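Side-chain contacts in beta-1,3-1,4-glucanase (Caldicellulosiruptor sp. F32, PDB 5H4R), which is a family 5 glycoside hydrolase, a lichenase that hydrolyses mixed-linkage beta-1,3-1,4-glucans: residues A[198-201]-A[206-209]; A[240-243]-A[247-250]; A[147-152]-A[184-189]; A[273-278]-A[305-310]. The protein carries 1 engineered substitution. All coordinates share one frame; numbering follows the deposited sequence.

Contact 1 of 4, residues A[198-201]-A[206-209]; sequences WWLD and ECRD. With BGC (beta-D-glucopyranose), chain B.
Leu200 and Cys207 make the close-packed part of this contact. The CD2 methyl of Leu200 lies against the sulfur of the cysteine, with CD2 3.8 Å from Cys207 SG, and it is equally near Cys207 CB. A branched aliphatic chain suits this buried spot, and cysteine is small enough to let the loop pass close to the helix. Its CB sits only 3.2 Å from the carbonyl oxygen of Asp201. With SG placed beside its own backbone N (chi1 -60°), the sulfur turns toward the loop and takes a weak hydrogen bond from the backbone, Asp201 N to Cys207 SG at 3.5 Å. The bond is long and bends to 148° at the hydrogen, as a weak N-H to sulfur bond would.

In the (beta/alpha)8 barrel of this family, 198-201 belongs to the long loop after strand 181-184, and Cys207 stands in the first turn of helix 205-226, into which that loop runs. The contact thus folds the end of the loop back on the start of its own helix. Outward the packing gives way to solvent. The carboxylate of Asp201 turns from the cysteine to the loop itself, OD1 bonding to Asn203 N, while on the helix the exposed Arg208 points away and reaches Glu253 in a salt bridge. At the start of 198-201, Trp198 faces the glycan pocket: one face of its broad indole is turned to the chain B glucose, whose C1 stands 3.7 Å from the ring plane, displaced toward the rim, and 3.8 Å from Trp198 CH2.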
# COMPACT_ATOMS: atom_id res chain seq x y z
N TRP A 198 14.77 -4.15 7.49
CA TRP A 198 14.56 -3.39 6.27
C TRP A 198 15.57 -3.68 5.17
O TRP A 198 15.52 -3.02 4.12
CB TRP A 198 14.57 -1.88 6.56
CG TRP A 198 13.54 -1.49 7.60
CD1 TRP A 198 13.79 -1.10 8.88
CD2 TRP A 198 12.11 -1.49 7.45
NE1 TRP A 198 12.61 -0.82 9.53
CE2 TRP A 198 11.56 -1.09 8.68
CE3 TRP A 198 11.24 -1.82 6.40
CZ2 TRP A 198 10.18 -0.97 8.89
CZ3 TRP A 198 9.87 -1.71 6.61
CH2 TRP A 198 9.35 -1.28 7.85
N TRP A 199 16.48 -4.63 5.36
CA TRP A 199 17.53 -4.91 4.40
C TRP A 199 17.90 -6.38 4.53
O TRP A 199 17.98 -6.90 5.64
CB TRP A 199 18.74 -4.02 4.67
CG TRP A 199 19.95 -4.40 3.89
CD1 TRP A 199 20.24 -4.05 2.59
CD2 TRP A 199 21.05 -5.20 4.34
NE1 TRP A 199 21.45 -4.58 2.22
CE2 TRP A 199 21.97 -5.29 3.28
CE3 TRP A 199 21.34 -5.84 5.55
CZ2 TRP A 199 23.16 -6.00 3.38
CZ3 TRP A 199 22.53 -6.54 5.65
CH2 TRP A 199 23.42 -6.62 4.58
N LEU A 200 18.12 -7.03 3.40
CA LEU A 200 18.54 -8.42 3.38
C LEU A 200 19.97 -8.59 2.88
O LEU A 200 20.42 -7.88 1.98
CB LEU A 200 17.63 -9.25 2.49
CG LEU A 200 16.17 -9.29 2.89
CD1 LEU A 200 15.40 -10.15 1.90
CD2 LEU A 200 15.99 -9.81 4.31
N ASP A 201 20.66 -9.54 3.48
CA ASP A 201 21.87 -10.14 2.95
C ASP A 201 21.48 -11.52 2.43
O ASP A 201 21.24 -12.43 3.22
CB ASP A 201 22.93 -10.22 4.05
CG ASP A 201 24.20 -10.89 3.60
OD1 ASP A 201 24.28 -11.39 2.47
OD2 ASP A 201 25.15 -10.94 4.42
N GLU A 206 19.28 -16.74 7.36
CA GLU A 206 18.11 -16.17 8.00
C GLU A 206 17.30 -15.36 7.00
O GLU A 206 16.07 -15.40 7.00
CB GLU A 206 18.55 -15.30 9.18
CG GLU A 206 17.43 -14.81 10.05
CD GLU A 206 17.92 -14.07 11.28
OE1 GLU A 206 19.15 -14.08 11.55
OE2 GLU A 206 17.08 -13.46 11.98
N CYS A 207 17.99 -14.63 6.11
CA CYS A 207 17.31 -13.83 5.10
C CYS A 207 16.72 -14.71 4.02
O CYS A 207 15.60 -14.47 3.55
CB CYS A 207 18.28 -12.82 4.49
SG CYS A 207 18.97 -11.68 5.69
N ARG A 208 17.45 -15.74 3.59
CA ARG A 208 16.89 -16.63 2.58
C ARG A 208 15.64 -17.30 3.10
O ARG A 208 14.68 -17.49 2.36
CB ARG A 208 17.94 -17.67 2.14
CG ARG A 208 19.18 -17.01 1.57
CD ARG A 208 20.08 -17.98 0.81
NE ARG A 208 19.44 -18.48 -0.41
CZ ARG A 208 19.44 -17.84 -1.59
NH1 ARG A 208 20.05 -16.67 -1.73
NH2 ARG A 208 18.83 -18.39 -2.63
N ASP A 209 15.63 -17.66 4.39
CA ASP A 209 14.48 -18.33 4.99
C ASP A 209 13.26 -17.42 5.01
O ASP A 209 12.13 -17.86 4.75
CB ASP A 209 14.86 -18.77 6.40
CG ASP A 209 13.71 -19.40 7.15
OD1 ASP A 209 13.29 -20.53 6.80
OD2 ASP A 209 13.24 -18.79 8.12
C2 BGC B . 9.54 2.99 7.71
C3 BGC B . 8.11 2.47 7.87
C4 BGC B . 7.37 2.52 6.53
C5 BGC B . 8.18 1.75 5.48
C6 BGC B . 7.77 1.99 4.02
C1 BGC B . 10.27 2.16 6.64
O1 BGC B . 11.59 2.66 6.36
O2 BGC B . 10.19 2.91 8.99
O3 BGC B . 7.42 3.28 8.82
O4 BGC B . 6.09 1.91 6.82
O5 BGC B . 9.50 2.27 5.46
O6 BGC B . 8.75 1.42 3.11

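Contact 2 of 4, residues A[240-243]-A[247-250]; sequences PGYA and EYVL
The rings of Tyr242 and Tyr248 meet in an offset edge-to-face pair: the edge of Tyr242 is directed to one face of Tyr248, with centroids 5.9 Å apart and planes at 84°. The opposite face of Tyr248 carries Glu247 CB near its rim, and at its edge, in the ring plane, lies the carbonyl oxygen of Tyr242, 3.4 Å from Tyr248 CD2. The two side chains run side by side in the same direction, their CB atoms 3.6 Å apart, so the pair packs from its roots outward. Each hydroxyl finds backbone partners elsewhere: Tyr248 OH bonds to Leu200 N, and Tyr242 OH to Phe196 O and Leu191 N. Were Tyr248 an alanine, the Tyr242 ring would probably lose its flat neighbour and Leu200 N its oxygen partner.

At the backbone end of the two side chains a water joins the segments, accepting from Tyr242 N at 2.9 Å and donating to Tyr248 O at 2.7 Å. Glycine suits position 241 because a side chain there would run into Tyr248 O and Val249 CG1; that methyl instead approaches Gly241 N to 3.3 Å. The contact thus holds the short helix 247-250 against the end of barrel strand 237-240, with Val249 reaching strand 267-272 and helix 298-316 while Tyr242 packs on helix 205-226.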
# COMPACT_ATOMS: atom_id res chain seq x y z
N PRO A 240 3.27 -8.64 -2.01
CA PRO A 240 4.58 -8.01 -1.88
C PRO A 240 5.69 -9.03 -1.75
O PRO A 240 5.43 -10.20 -1.44
CB PRO A 240 4.44 -7.22 -0.57
CG PRO A 240 3.65 -8.14 0.25
CD PRO A 240 2.66 -8.81 -0.68
N GLY A 241 6.93 -8.55 -1.88
CA GLY A 241 8.10 -9.22 -1.36
C GLY A 241 8.50 -8.67 0.01
O GLY A 241 7.77 -7.92 0.65
N TYR A 242 9.69 -9.06 0.44
CA TYR A 242 10.17 -8.68 1.76
C TYR A 242 10.10 -7.16 1.95
O TYR A 242 10.61 -6.39 1.14
CB TYR A 242 11.61 -9.18 1.94
CG TYR A 242 12.10 -9.09 3.36
CD1 TYR A 242 12.67 -7.91 3.86
CD2 TYR A 242 11.97 -10.17 4.23
CE1 TYR A 242 13.08 -7.84 5.18
CE2 TYR A 242 12.38 -10.11 5.54
CZ TYR A 242 12.96 -8.95 6.01
OH TYR A 242 13.35 -8.91 7.31
N ALA A 243 9.44 -6.76 3.04
CA ALA A 243 9.29 -5.36 3.45
C ALA A 243 8.57 -4.52 2.41
O ALA A 243 8.57 -3.29 2.50
CB ALA A 243 10.65 -4.74 3.80
N GLU A 247 13.33 -3.98 -4.18
CA GLU A 247 14.49 -4.84 -4.30
C GLU A 247 14.12 -6.30 -4.10
O GLU A 247 14.75 -7.18 -4.70
CB GLU A 247 15.56 -4.44 -3.29
CG GLU A 247 16.29 -3.17 -3.66
CD GLU A 247 15.52 -1.90 -3.37
OE1 GLU A 247 14.46 -1.92 -2.72
OE2 GLU A 247 16.00 -0.84 -3.81
N TYR A 248 13.13 -6.59 -3.27
CA TYR A 248 12.90 -7.97 -2.85
C TYR A 248 11.74 -8.60 -3.61
O TYR A 248 11.41 -9.76 -3.35
CB TYR A 248 12.73 -8.03 -1.32
CG TYR A 248 13.98 -7.47 -0.68
CD1 TYR A 248 15.25 -7.81 -1.16
CD2 TYR A 248 13.90 -6.55 0.37
CE1 TYR A 248 16.41 -7.24 -0.61
CE2 TYR A 248 15.06 -5.99 0.92
CZ TYR A 248 16.29 -6.34 0.42
OH TYR A 248 17.43 -5.77 0.95
N VAL A 249 11.19 -7.91 -4.61
CA VAL A 249 10.53 -8.59 -5.71
C VAL A 249 11.42 -8.67 -6.93
O VAL A 249 11.12 -9.45 -7.85
CB VAL A 249 9.18 -7.94 -6.09
CG1 VAL A 249 8.15 -8.17 -4.97
CG2 VAL A 249 9.35 -6.47 -6.40
N LEU A 250 12.53 -7.92 -6.96
CA LEU A 250 13.45 -7.96 -8.08
C LEU A 250 14.45 -9.11 -7.97
O LEU A 250 14.95 -9.57 -9.00
CB LEU A 250 14.18 -6.61 -8.20
CG LEU A 250 13.27 -5.45 -8.63
CD1 LEU A 250 14.01 -4.11 -8.46
CD2 LEU A 250 12.78 -5.61 -10.06
O HOH W 1 10.96 -11.17 -1.04

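Contact 3 of 4, residues A[147-152]-A[184-189]; sequences GYYYPN and EAVNQP. Engineered in segment 184-189: Gln188 (natural residue Glu). With BGC (beta-D-glucopyranose), chain B; BGC (beta-D-glucopyranose), chain C.
Pro151, the centre of an inverse gamma turn, brings its backbone closest to that of Pro189, the CA atoms of the two prolines 6.8 Å apart. They belong to neighbouring loops at the C-terminal ends of strands 135-139 and 181-184 of the (beta/alpha)8 barrel, where enzymes of this fold keep their active site.

Tyr149 does most of the joining. With CG anti to the backbone N (chi1 -173°), its ring extends to the other loop and crosses Val186 at about a right angle. There the CG2 methyl stands over the middle of one face in a CH-pi contact, 3.9 Å from the Tyr149 ring centroid and 13° off the normal. The other methyl, Val186 CG1, reaches the phenol oxygen, while Pro189 CB comes in obliquely, 3.5 Å from Tyr149 CE1. A beta-branched residue serves well here, since its two methyls can touch the ring and the hydroxyl together; the compact proline fills in beside them. A serine at Tyr149 would probably leave the methyl of Val186 and the ring of Pro189 facing a gap, and let the two loops shift against each other.

Segment 184-189 turns its other side to the bound cellotetraose. Asn187 ND2 donates to O2 of the chain C glucose at 3.0 Å (161°), and its OD1 is held by Arg98. Gln188 is engineered from the natural Glu, a position consistent with the acid/base glutamate of family 5. Its OE1 is held by His272 ND1, and its NE2 donates at 3.1 Å to O4 of the chain B glucose, the glycosidic oxygen joining the two sugars.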
# COMPACT_ATOMS: atom_id res chain seq x y z
N GLY A 147 3.20 -15.21 16.38
CA GLY A 147 1.86 -15.52 16.80
C GLY A 147 0.79 -15.01 15.86
O GLY A 147 -0.34 -15.50 15.91
N TYR A 148 1.13 -14.03 15.00
CA TYR A 148 0.24 -13.61 13.93
C TYR A 148 0.98 -13.88 12.62
O TYR A 148 1.27 -15.04 12.33
CB TYR A 148 -0.23 -12.17 14.16
CG TYR A 148 -0.95 -12.03 15.48
CD1 TYR A 148 -2.23 -12.55 15.65
CD2 TYR A 148 -0.36 -11.41 16.56
CE1 TYR A 148 -2.88 -12.45 16.87
CE2 TYR A 148 -1.02 -11.29 17.78
CZ TYR A 148 -2.27 -11.82 17.92
OH TYR A 148 -2.94 -11.72 19.13
N TYR A 149 1.31 -12.85 11.84
CA TYR A 149 2.08 -13.02 10.59
C TYR A 149 3.55 -12.83 10.93
O TYR A 149 3.97 -11.74 11.34
CB TYR A 149 1.63 -12.01 9.52
CG TYR A 149 2.25 -12.24 8.16
CD1 TYR A 149 3.62 -12.08 7.96
CD2 TYR A 149 1.47 -12.64 7.07
CE1 TYR A 149 4.19 -12.30 6.72
CE2 TYR A 149 2.04 -12.85 5.83
CZ TYR A 149 3.39 -12.68 5.67
OH TYR A 149 3.95 -12.90 4.43
N TYR A 150 4.35 -13.89 10.81
CA TYR A 150 5.78 -13.72 10.98
C TYR A 150 6.55 -14.62 10.01
O TYR A 150 6.39 -15.85 10.04
CB TYR A 150 6.21 -13.99 12.43
CG TYR A 150 7.45 -13.23 12.80
CD1 TYR A 150 7.41 -11.83 12.95
CD2 TYR A 150 8.68 -13.87 12.93
CE1 TYR A 150 8.55 -11.11 13.26
CE2 TYR A 150 9.82 -13.17 13.24
CZ TYR A 150 9.75 -11.79 13.41
OH TYR A 150 10.92 -11.13 13.70
N PRO A 151 7.41 -14.06 9.13
CA PRO A 151 7.98 -14.86 8.03
C PRO A 151 9.31 -15.53 8.34
O PRO A 151 10.37 -15.15 7.82
CB PRO A 151 8.11 -13.82 6.92
CG PRO A 151 8.50 -12.56 7.68
CD PRO A 151 7.66 -12.61 8.94
N ASN A 152 9.28 -16.54 9.20
CA ASN A 152 10.44 -17.41 9.33
C ASN A 152 9.97 -18.82 9.65
O ASN A 152 8.78 -19.07 9.91
CB ASN A 152 11.46 -16.87 10.35
CG ASN A 152 10.97 -16.86 11.79
OD1 ASN A 152 9.89 -17.37 12.14
ND2 ASN A 152 11.79 -16.27 12.67
N GLU A 184 -4.93 -7.41 -0.89
CA GLU A 184 -3.48 -7.33 -0.78
C GLU A 184 -3.03 -8.21 0.38
O GLU A 184 -3.42 -7.95 1.52
CB GLU A 184 -3.05 -5.87 -0.55
CG GLU A 184 -1.56 -5.68 -0.26
CD GLU A 184 -1.25 -4.27 0.22
OE1 GLU A 184 -1.60 -3.31 -0.50
OE2 GLU A 184 -0.71 -4.11 1.36
N ALA A 185 -2.19 -9.22 0.10
CA ALA A 185 -1.93 -10.30 1.04
C ALA A 185 -1.56 -9.79 2.42
O ALA A 185 -2.06 -10.26 3.44
CB ALA A 185 -0.81 -11.18 0.49
N VAL A 186 -0.60 -8.87 2.44
CA VAL A 186 0.02 -8.40 3.66
C VAL A 186 0.79 -7.16 3.24
O VAL A 186 1.13 -7.01 2.06
CB VAL A 186 0.95 -9.49 4.27
CG1 VAL A 186 2.06 -9.88 3.33
CG2 VAL A 186 1.51 -9.03 5.61
N ASN A 187 1.05 -6.27 4.20
CA ASN A 187 1.63 -4.97 3.92
C ASN A 187 3.14 -5.03 3.71
O ASN A 187 3.61 -4.96 2.57
CB ASN A 187 1.24 -4.03 5.08
CG ASN A 187 1.83 -2.69 4.96
OD1 ASN A 187 1.71 -2.05 3.92
ND2 ASN A 187 2.44 -2.20 6.04
N GLN A 188 3.91 -5.18 4.78
CA GLN A 188 5.37 -5.13 4.71
C GLN A 188 5.94 -6.31 5.49
O GLN A 188 6.51 -6.16 6.58
CB GLN A 188 5.91 -3.79 5.21
CG GLN A 188 5.51 -2.69 4.30
CD GLN A 188 6.06 -1.33 4.64
OE1 GLN A 188 6.22 -0.51 3.74
NE2 GLN A 188 6.27 -1.05 5.92
N PRO A 189 5.80 -7.51 4.95
CA PRO A 189 6.23 -8.71 5.70
C PRO A 189 7.74 -8.71 5.87
O PRO A 189 8.48 -8.52 4.90
CB PRO A 189 5.76 -9.87 4.81
CG PRO A 189 5.73 -9.31 3.45
CD PRO A 189 5.34 -7.84 3.60
C2 BGC B . 9.54 2.99 7.71
C3 BGC B . 8.11 2.47 7.87
C4 BGC B . 7.37 2.52 6.53
C5 BGC B . 8.18 1.75 5.48
C6 BGC B . 7.77 1.99 4.02
C1 BGC B . 10.27 2.16 6.64
O1 BGC B . 11.59 2.66 6.36
O2 BGC B . 10.19 2.91 8.99
O3 BGC B . 7.42 3.28 8.82
O4 BGC B . 6.09 1.91 6.82
O5 BGC B . 9.50 2.27 5.46
O6 BGC B . 8.75 1.42 3.11
C2 BGC C . 3.79 1.55 6.47
C3 BGC C . 2.84 2.62 6.98
C4 BGC C . 3.70 3.76 7.51
C5 BGC C . 4.29 4.42 6.27
C6 BGC C . 5.20 5.60 6.62
C1 BGC C . 5.07 2.10 5.83
O2 BGC C . 3.08 0.66 5.58
O3 BGC C . 2.06 2.04 8.02
O4 BGC C . 2.85 4.68 8.19
O5 BGC C . 5.01 3.48 5.47
O6 BGC C . 6.20 5.27 7.59

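Contact 4 of 4, residues A[273-278]-A[305-310]; sequences AYRPYN and DYFMDK. With BGC (beta-D-glucopyranose), chain C; BGC (beta-D-glucopyranose), chain B.
The carbonyl oxygen of Ala273, whose methyl rests on the ring of Phe307, is gripped by two donors: the hydroxyl of Tyr346, and Arg275 N in a weak bond of 3.1 Å that closes an inverse gamma turn centred on Tyr274. The turn sends alternate side chains to different sides, Ala273 and Arg275 toward helix 298-316 and Tyr274 away from it.

The apolar part is tight. Ala273 CB approaches Phe307 CZ to 3.3 Å and makes a CH-pi contact over the face, 3.8 Å from the ring centroid. Met308 CG lies over the opposite face near the rim, so the ring is sandwiched between them. Phe307 CG sits between its backbone N and carbonyl carbon (chi1 87°), an unusual setting on a helix, and this lets the ring reach across. A small residue is apt at 273, because the ring face lies directly against CB, where a longer side chain would meet the ring.

In the (beta/alpha)8 barrel the segment 273-278 leaves the end of strand 267-272, and Phe307 ties it to the helix that leads on to strand 322-327, whose Ile324 also touches the ring. Arg275 runs extended past Phe307, NH1 3.9 Å from Phe307 CB and the guanidinium plane 65° from the ring. Its length carries NH2 to a salt bridge with Glu247 OE1, while NE holds a glycerol, probably from the crystallisation liquor. A cis peptide then leads into Pro276. On the pocket side Tyr274 OH bonds to Glu326 OE1 and lies 3.1 Å from O5 of the chain C glucose.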
# COMPACT_ATOMS: atom_id res chain seq x y z
N ALA A 273 7.57 2.64 -1.81
CA ALA A 273 8.84 3.28 -2.19
C ALA A 273 8.77 4.78 -1.88
O ALA A 273 8.44 5.59 -2.74
CB ALA A 273 9.14 3.05 -3.64
N TYR A 274 9.16 5.12 -0.65
CA TYR A 274 9.27 6.52 -0.24
C TYR A 274 10.70 6.95 -0.57
O TYR A 274 11.60 6.90 0.25
CB TYR A 274 8.96 6.67 1.24
CG TYR A 274 7.58 6.26 1.69
CD1 TYR A 274 7.26 4.94 1.96
CD2 TYR A 274 6.62 7.21 1.94
CE1 TYR A 274 6.00 4.59 2.43
CE2 TYR A 274 5.37 6.88 2.43
CZ TYR A 274 5.05 5.56 2.65
OH TYR A 274 3.82 5.24 3.16
N ARG A 275 10.90 7.28 -1.83
CA ARG A 275 12.22 7.49 -2.40
C ARG A 275 12.26 8.80 -3.16
O ARG A 275 11.29 9.15 -3.86
CB ARG A 275 12.61 6.35 -3.31
CG ARG A 275 12.56 5.05 -2.55
CD ARG A 275 13.36 4.02 -3.17
NE ARG A 275 13.30 2.82 -2.34
CZ ARG A 275 13.84 1.67 -2.67
NH1 ARG A 275 14.48 1.55 -3.83
NH2 ARG A 275 13.72 0.63 -1.84
N PRO A 276 13.39 9.53 -3.06
CA PRO A 276 14.58 9.23 -2.25
C PRO A 276 14.28 9.34 -0.76
O PRO A 276 13.63 10.28 -0.32
CB PRO A 276 15.59 10.29 -2.69
CG PRO A 276 14.75 11.43 -3.17
CD PRO A 276 13.52 10.80 -3.80
N TYR A 277 14.77 8.35 -0.02
CA TYR A 277 14.44 8.21 1.39
C TYR A 277 14.80 9.46 2.20
O TYR A 277 14.00 9.91 3.03
CB TYR A 277 15.17 6.99 1.96
CG TYR A 277 15.10 6.86 3.46
CD1 TYR A 277 13.96 6.34 4.08
CD2 TYR A 277 16.15 7.27 4.25
CE1 TYR A 277 13.89 6.25 5.43
CE2 TYR A 277 16.08 7.16 5.62
CZ TYR A 277 14.95 6.65 6.19
OH TYR A 277 14.92 6.56 7.58
N ASN A 278 15.98 10.03 1.96
CA ASN A 278 16.45 11.13 2.81
C ASN A 278 15.55 12.35 2.68
O ASN A 278 15.43 13.14 3.64
CB ASN A 278 17.92 11.47 2.50
CG ASN A 278 18.18 11.90 1.05
OD1 ASN A 278 17.31 11.90 0.21
ND2 ASN A 278 19.42 12.29 0.79
N ASP A 305 13.75 7.01 -10.55
CA ASP A 305 13.94 6.38 -11.85
C ASP A 305 14.43 4.95 -11.69
O ASP A 305 13.98 4.05 -12.42
CB ASP A 305 14.95 7.13 -12.69
CG ASP A 305 14.57 8.57 -12.96
OD1 ASP A 305 13.40 8.93 -12.80
OD2 ASP A 305 15.47 9.34 -13.37
N TYR A 306 15.39 4.73 -10.79
CA TYR A 306 16.07 3.44 -10.76
C TYR A 306 15.13 2.30 -10.41
O TYR A 306 15.10 1.29 -11.11
CB TYR A 306 17.24 3.45 -9.78
CG TYR A 306 18.06 2.18 -9.93
CD1 TYR A 306 18.74 1.93 -11.11
CD2 TYR A 306 18.13 1.23 -8.92
CE1 TYR A 306 19.47 0.78 -11.30
CE2 TYR A 306 18.89 0.06 -9.11
CZ TYR A 306 19.54 -0.15 -10.30
OH TYR A 306 20.30 -1.30 -10.53
N PHE A 307 14.40 2.42 -9.30
CA PHE A 307 13.57 1.27 -8.94
C PHE A 307 12.43 1.10 -9.93
O PHE A 307 12.03 -0.03 -10.22
CB PHE A 307 13.09 1.39 -7.47
CG PHE A 307 11.81 2.16 -7.29
CD1 PHE A 307 10.56 1.53 -7.35
CD2 PHE A 307 11.85 3.50 -7.00
CE1 PHE A 307 9.41 2.25 -7.17
CE2 PHE A 307 10.68 4.23 -6.82
CZ PHE A 307 9.45 3.59 -6.90
N MET A 308 11.91 2.19 -10.49
CA MET A 308 10.82 2.07 -11.45
C MET A 308 11.31 1.43 -12.74
O MET A 308 10.61 0.59 -13.33
CB MET A 308 10.21 3.44 -11.70
CG MET A 308 9.51 4.01 -10.49
SD MET A 308 8.58 5.46 -10.98
CE MET A 308 7.85 5.92 -9.43
N ASP A 309 12.53 1.78 -13.17
CA ASP A 309 13.11 1.13 -14.33
C ASP A 309 13.25 -0.38 -14.12
O ASP A 309 12.97 -1.17 -15.03
CB ASP A 309 14.49 1.70 -14.63
CG ASP A 309 14.44 3.05 -15.33
OD1 ASP A 309 13.40 3.39 -15.95
OD2 ASP A 309 15.47 3.76 -15.27
N LYS A 310 13.69 -0.80 -12.93
CA LYS A 310 13.90 -2.22 -12.72
C LYS A 310 12.57 -2.97 -12.68
O LYS A 310 12.47 -4.10 -13.18
CB LYS A 310 14.68 -2.46 -11.42
CG LYS A 310 16.08 -1.86 -11.39
CD LYS A 310 17.01 -2.47 -12.38
CE LYS A 310 17.18 -1.65 -13.66
NZ LYS A 310 18.23 -2.24 -14.57
C2 BGC C . 3.79 1.55 6.47
C3 BGC C . 2.84 2.62 6.98
C4 BGC C . 3.70 3.76 7.51
C5 BGC C . 4.29 4.42 6.27
C6 BGC C . 5.20 5.60 6.62
C1 BGC C . 5.07 2.10 5.83
O2 BGC C . 3.08 0.66 5.58
O3 BGC C . 2.06 2.04 8.02
O4 BGC C . 2.85 4.68 8.19
O5 BGC C . 5.01 3.48 5.47
O6 BGC C . 6.20 5.27 7.59
C2 BGC B . 9.54 2.99 7.71
C3 BGC B . 8.11 2.47 7.87
C4 BGC B . 7.37 2.52 6.53
C5 BGC B . 8.18 1.75 5.48
C6 BGC B . 7.77 1.99 4.02
C1 BGC B . 10.27 2.16 6.64
O1 BGC B . 11.59 2.66 6.36
O2 BGC B . 10.19 2.91 8.99
O3 BGC B . 7.42 3.28 8.82
O4 BGC B . 6.09 1.91 6.82
O5 BGC B . 9.50 2.27 5.46
O6 BGC B . 8.75 1.42 3.11

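From the N terminus, contact 3 comes first: it closes a loop that contains helix 156-173 and joins the ends of barrel strands 135-139 and 181-184. Contact 1 follows on the same excursion after strand 181-184, closing a short loop into helix 205-226. Contact 2 closes another short one after strand 237-240, and contact 4 a longer one between strand 267-272 and helix 298-316. The four loops follow in series, none enclosing or crossing another. In space, contact 2 touches the other three, and contacts 1 and 3 also meet, so that consecutive beta-alpha units are joined side by side. Contacts 1, 3 and 4 each bring residues to the bound cellotetraose.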